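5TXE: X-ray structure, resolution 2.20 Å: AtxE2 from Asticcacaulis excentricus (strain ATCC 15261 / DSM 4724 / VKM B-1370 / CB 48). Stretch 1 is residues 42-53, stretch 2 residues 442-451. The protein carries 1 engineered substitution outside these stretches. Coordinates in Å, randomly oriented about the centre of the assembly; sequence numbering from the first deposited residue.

Stretch 1 (42-53) VLVRLADIGTMS
Stretch 2 442-451: GFLRGGTGDE

How are the two backbones laid out? Stretch 1 enters as the last part of a helix, with Val42 and Leu43 at helical angles (phi/psi -73/-47 and -62/-46), and Leu46 N bonds back to Leu43 O at 3.1 Å. Leu46 and Ala47 are then extended (-68/120 and -68/163), leading into a weakly bonded strand near Asp48 and Ile49. Stretch 2 has no regular helix or strand; its type II turn runs from Gly447 to Asp450, closed by Asp450 N to Gly447 O at 3.0 Å. The CA atoms of Leu43 and Arg445 lie 7.2 Å apart and those of Met52 and Gly449 7.7 Å; both pairs ascend in sequence, so the chains run in the same general sense without being parallel. They meet through side chains, burying 367 Å² in all.

What satisfies the guanidinium of Arg445? Its side chain (chi1 t, chi2 t, chi3 m, chi4 -95°) starts sideways, but its end reaches the loop after the helix. There Arg445 NH1 donates to Leu46 O at 3.1 Å, with an N-H...O angle of 154°, while Arg445 NH2 makes weak bonds to Leu46 O at 3.5 Å and Ala47 O at 3.3 Å. Both carbonyls lie at the guanidinium edge, near its plane, where N-H groups can point at them. The carboxylate of Asp48 is placed differently: Asp48 OD2 is 4.4 Å from Arg445 NH2 and well out of that plane, so the opposite charges are merely near each other.

Which waters complete the polar network? Water 1 accepts from Arg445 NH1 at 3.0 Å and donates to Asp450 OD2 at 2.6 Å and, weakly, to Leu43 O at 3.3 Å, tying Leu43 at the helix to Arg445 and Asp450. Water 2 accepts from Arg445 NH2 at 3.1 Å and donates to Asp48 OD1 at 3.0 Å, relaying the contact between these charged groups. Asp48 OD1 also takes a weak bond from Ile49 N at 3.1 Å, and Asp450 OD1 is satisfied elsewhere in the structure.

Where is the contact apolar? Leu43 (t, p) brings CD1 to 4.2 Å from Phe443 CE2 and 4.0 Å from Arg445 CG, so the arginine's aliphatic stem shares in the packing. The CA-to-CB bond of Leu46 (m, t) points toward stretch 2, and Leu46 CD1 lies 3.8 Å from Phe443 CZ; Phe443 has chi1 t and chi2 56°. Farther along, Met52 (m, t, chi3 31°) sets CE 3.6 Å from Gly449 C and 3.9 Å from Asp450 CB. Gly449 adopts 79/2, a positive phi that favours glycine.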

# COMPACT_ATOMS: atom_id res chain seq x y z
N VAL A 42 14.51 -12.41 9.60
CA VAL A 42 15.10 -11.09 9.53
C VAL A 42 14.12 -10.11 8.88
O VAL A 42 13.89 -9.03 9.40
CB VAL A 42 16.46 -11.12 8.75
CG1 VAL A 42 17.06 -9.72 8.63
CG2 VAL A 42 17.45 -12.04 9.47
N LEU A 43 13.51 -10.52 7.77
CA LEU A 43 12.64 -9.63 7.00
C LEU A 43 11.42 -9.18 7.80
O LEU A 43 11.06 -8.01 7.82
CB LEU A 43 12.19 -10.33 5.73
CG LEU A 43 11.26 -9.55 4.82
CD1 LEU A 43 11.98 -8.29 4.34
CD2 LEU A 43 10.80 -10.40 3.63
N VAL A 44 10.77 -10.12 8.48
CA VAL A 44 9.56 -9.76 9.18
C VAL A 44 9.86 -8.78 10.32
O VAL A 44 9.00 -7.98 10.69
CB VAL A 44 8.78 -10.99 9.68
CG1 VAL A 44 9.49 -11.66 10.84
CG2 VAL A 44 7.40 -10.59 10.18
N ARG A 45 11.08 -8.80 10.85
CA ARG A 45 11.43 -7.88 11.92
C ARG A 45 11.99 -6.52 11.47
O ARG A 45 12.33 -5.70 12.31
CB ARG A 45 12.47 -8.54 12.82
CG ARG A 45 11.95 -9.73 13.62
CD ARG A 45 13.09 -10.37 14.40
NE ARG A 45 12.63 -11.30 15.41
CZ ARG A 45 12.33 -12.56 15.17
NH1 ARG A 45 12.41 -13.05 13.94
NH2 ARG A 45 11.96 -13.33 16.17
N LEU A 46 12.15 -6.29 10.17
CA LEU A 46 12.64 -4.93 9.71
C LEU A 46 11.60 -3.89 9.98
O LEU A 46 10.45 -4.02 9.52
CB LEU A 46 13.01 -4.95 8.23
CG LEU A 46 14.21 -5.84 7.86
CD1 LEU A 46 14.44 -5.93 6.36
CD2 LEU A 46 15.48 -5.32 8.52
N ALA A 47 11.96 -2.89 10.78
CA ALA A 47 11.05 -1.87 11.21
C ALA A 47 10.61 -1.00 10.06
O ALA A 47 11.22 -1.06 8.98
CB ALA A 47 11.71 -1.02 12.26
N ASP A 48 9.52 -0.27 10.28
CA ASP A 48 8.92 0.59 9.27
C ASP A 48 8.44 1.91 9.92
O ASP A 48 8.38 2.03 11.15
CB ASP A 48 7.77 -0.12 8.54
CG ASP A 48 7.66 0.30 7.01
OD1 ASP A 48 8.43 1.19 6.48
OD2 ASP A 48 6.76 -0.27 6.32
N ILE A 49 8.17 2.88 9.07
CA ILE A 49 7.67 4.18 9.47
C ILE A 49 6.49 4.53 8.60
O ILE A 49 6.61 4.56 7.37
CB ILE A 49 8.75 5.26 9.24
CG1 ILE A 49 9.96 4.99 10.13
CG2 ILE A 49 8.19 6.63 9.52
CD1 ILE A 49 11.22 5.73 9.71
N GLY A 50 5.33 4.71 9.21
CA GLY A 50 4.09 5.02 8.46
C GLY A 50 3.42 3.79 7.82
O GLY A 50 3.86 2.67 7.98
N THR A 51 2.35 4.02 7.08
CA THR A 51 1.58 2.93 6.50
C THR A 51 2.42 2.15 5.52
O THR A 51 3.43 2.64 4.94
CB THR A 51 0.24 3.47 5.87
OG1 THR A 51 -0.65 2.42 5.53
CG2 THR A 51 0.47 4.32 4.64
N MET A 52 1.96 0.94 5.28
CA MET A 52 2.69 -0.01 4.49
C MET A 52 3.13 0.54 3.15
O MET A 52 4.27 0.43 2.79
CB MET A 52 1.85 -1.26 4.22
CG MET A 52 1.57 -2.02 5.51
SD MET A 52 0.80 -3.64 5.19
CE MET A 52 1.55 -4.05 3.59
N SER A 53 2.20 1.12 2.42
CA SER A 53 2.47 1.59 1.10
C SER A 53 2.42 3.09 1.12
O SER A 53 1.37 3.66 1.17
CB SER A 53 1.42 1.04 0.12
OG SER A 53 1.56 1.67 -1.13
N GLY A 442 10.14 0.71 -4.32
CA GLY A 442 10.76 0.99 -3.03
C GLY A 442 11.52 -0.23 -2.60
O GLY A 442 12.08 -0.94 -3.44
N PHE A 443 11.53 -0.44 -1.29
CA PHE A 443 12.29 -1.52 -0.70
C PHE A 443 11.69 -2.87 -1.11
O PHE A 443 10.50 -3.02 -1.12
CB PHE A 443 12.36 -1.34 0.81
CG PHE A 443 12.97 -2.47 1.51
CD1 PHE A 443 14.26 -2.90 1.18
CD2 PHE A 443 12.24 -3.18 2.51
CE1 PHE A 443 14.82 -4.03 1.82
CE2 PHE A 443 12.80 -4.29 3.17
CZ PHE A 443 14.10 -4.71 2.82
N LEU A 444 12.53 -3.79 -1.52
CA LEU A 444 12.07 -5.14 -1.89
C LEU A 444 11.76 -5.93 -0.63
O LEU A 444 12.65 -6.51 -0.03
CB LEU A 444 13.15 -5.84 -2.68
CG LEU A 444 13.47 -5.15 -4.03
CD1 LEU A 444 14.64 -5.85 -4.70
CD2 LEU A 444 12.31 -5.10 -4.98
N ARG A 445 10.50 -5.88 -0.19
CA ARG A 445 10.09 -6.48 1.08
C ARG A 445 9.22 -7.70 0.72
O ARG A 445 9.77 -8.79 0.52
CB ARG A 445 9.39 -5.44 1.94
CG ARG A 445 8.92 -5.87 3.32
CD ARG A 445 8.23 -4.82 4.19
NE ARG A 445 9.08 -3.78 4.71
CZ ARG A 445 9.63 -3.82 5.91
NH1 ARG A 445 9.53 -4.88 6.69
NH2 ARG A 445 10.34 -2.80 6.28
N GLY A 446 7.91 -7.51 0.55
CA GLY A 446 7.01 -8.66 0.27
C GLY A 446 6.09 -8.43 -0.91
O GLY A 446 5.10 -9.14 -1.10
N GLY A 447 6.41 -7.43 -1.73
CA GLY A 447 5.53 -7.06 -2.83
C GLY A 447 4.27 -6.47 -2.28
O GLY A 447 4.22 -6.11 -1.11
N THR A 448 3.22 -6.36 -3.08
CA THR A 448 2.04 -5.66 -2.60
C THR A 448 1.44 -6.45 -1.48
O THR A 448 1.26 -7.67 -1.56
CB THR A 448 1.01 -5.51 -3.73
OG1 THR A 448 1.64 -4.80 -4.80
CG2 THR A 448 -0.16 -4.73 -3.26
N GLY A 449 1.13 -5.75 -0.40
CA GLY A 449 0.57 -6.39 0.79
C GLY A 449 1.54 -7.11 1.68
O GLY A 449 1.16 -7.69 2.69
N ASP A 450 2.80 -7.07 1.33
CA ASP A 450 3.87 -7.71 2.09
C ASP A 450 3.59 -9.20 2.39
O ASP A 450 3.49 -9.61 3.55
CB ASP A 450 4.18 -6.91 3.39
CG ASP A 450 5.47 -7.44 4.09
OD1 ASP A 450 6.07 -8.41 3.54
OD2 ASP A 450 5.82 -6.94 5.20
N GLU A 451 3.46 -9.99 1.33
CA GLU A 451 3.05 -11.38 1.43
C GLU A 451 4.12 -12.34 0.90
O GLU A 451 4.09 -13.53 1.21
CB GLU A 451 1.90 -11.65 0.47
CG GLU A 451 0.49 -11.63 0.91
CD GLU A 451 0.10 -12.55 2.09
OE1 GLU A 451 -0.57 -13.66 1.92
OE2 GLU A 451 0.38 -12.02 3.19
O HOH W 1 8.01 -7.47 6.55
O HOH W 2 10.38 -0.15 4.67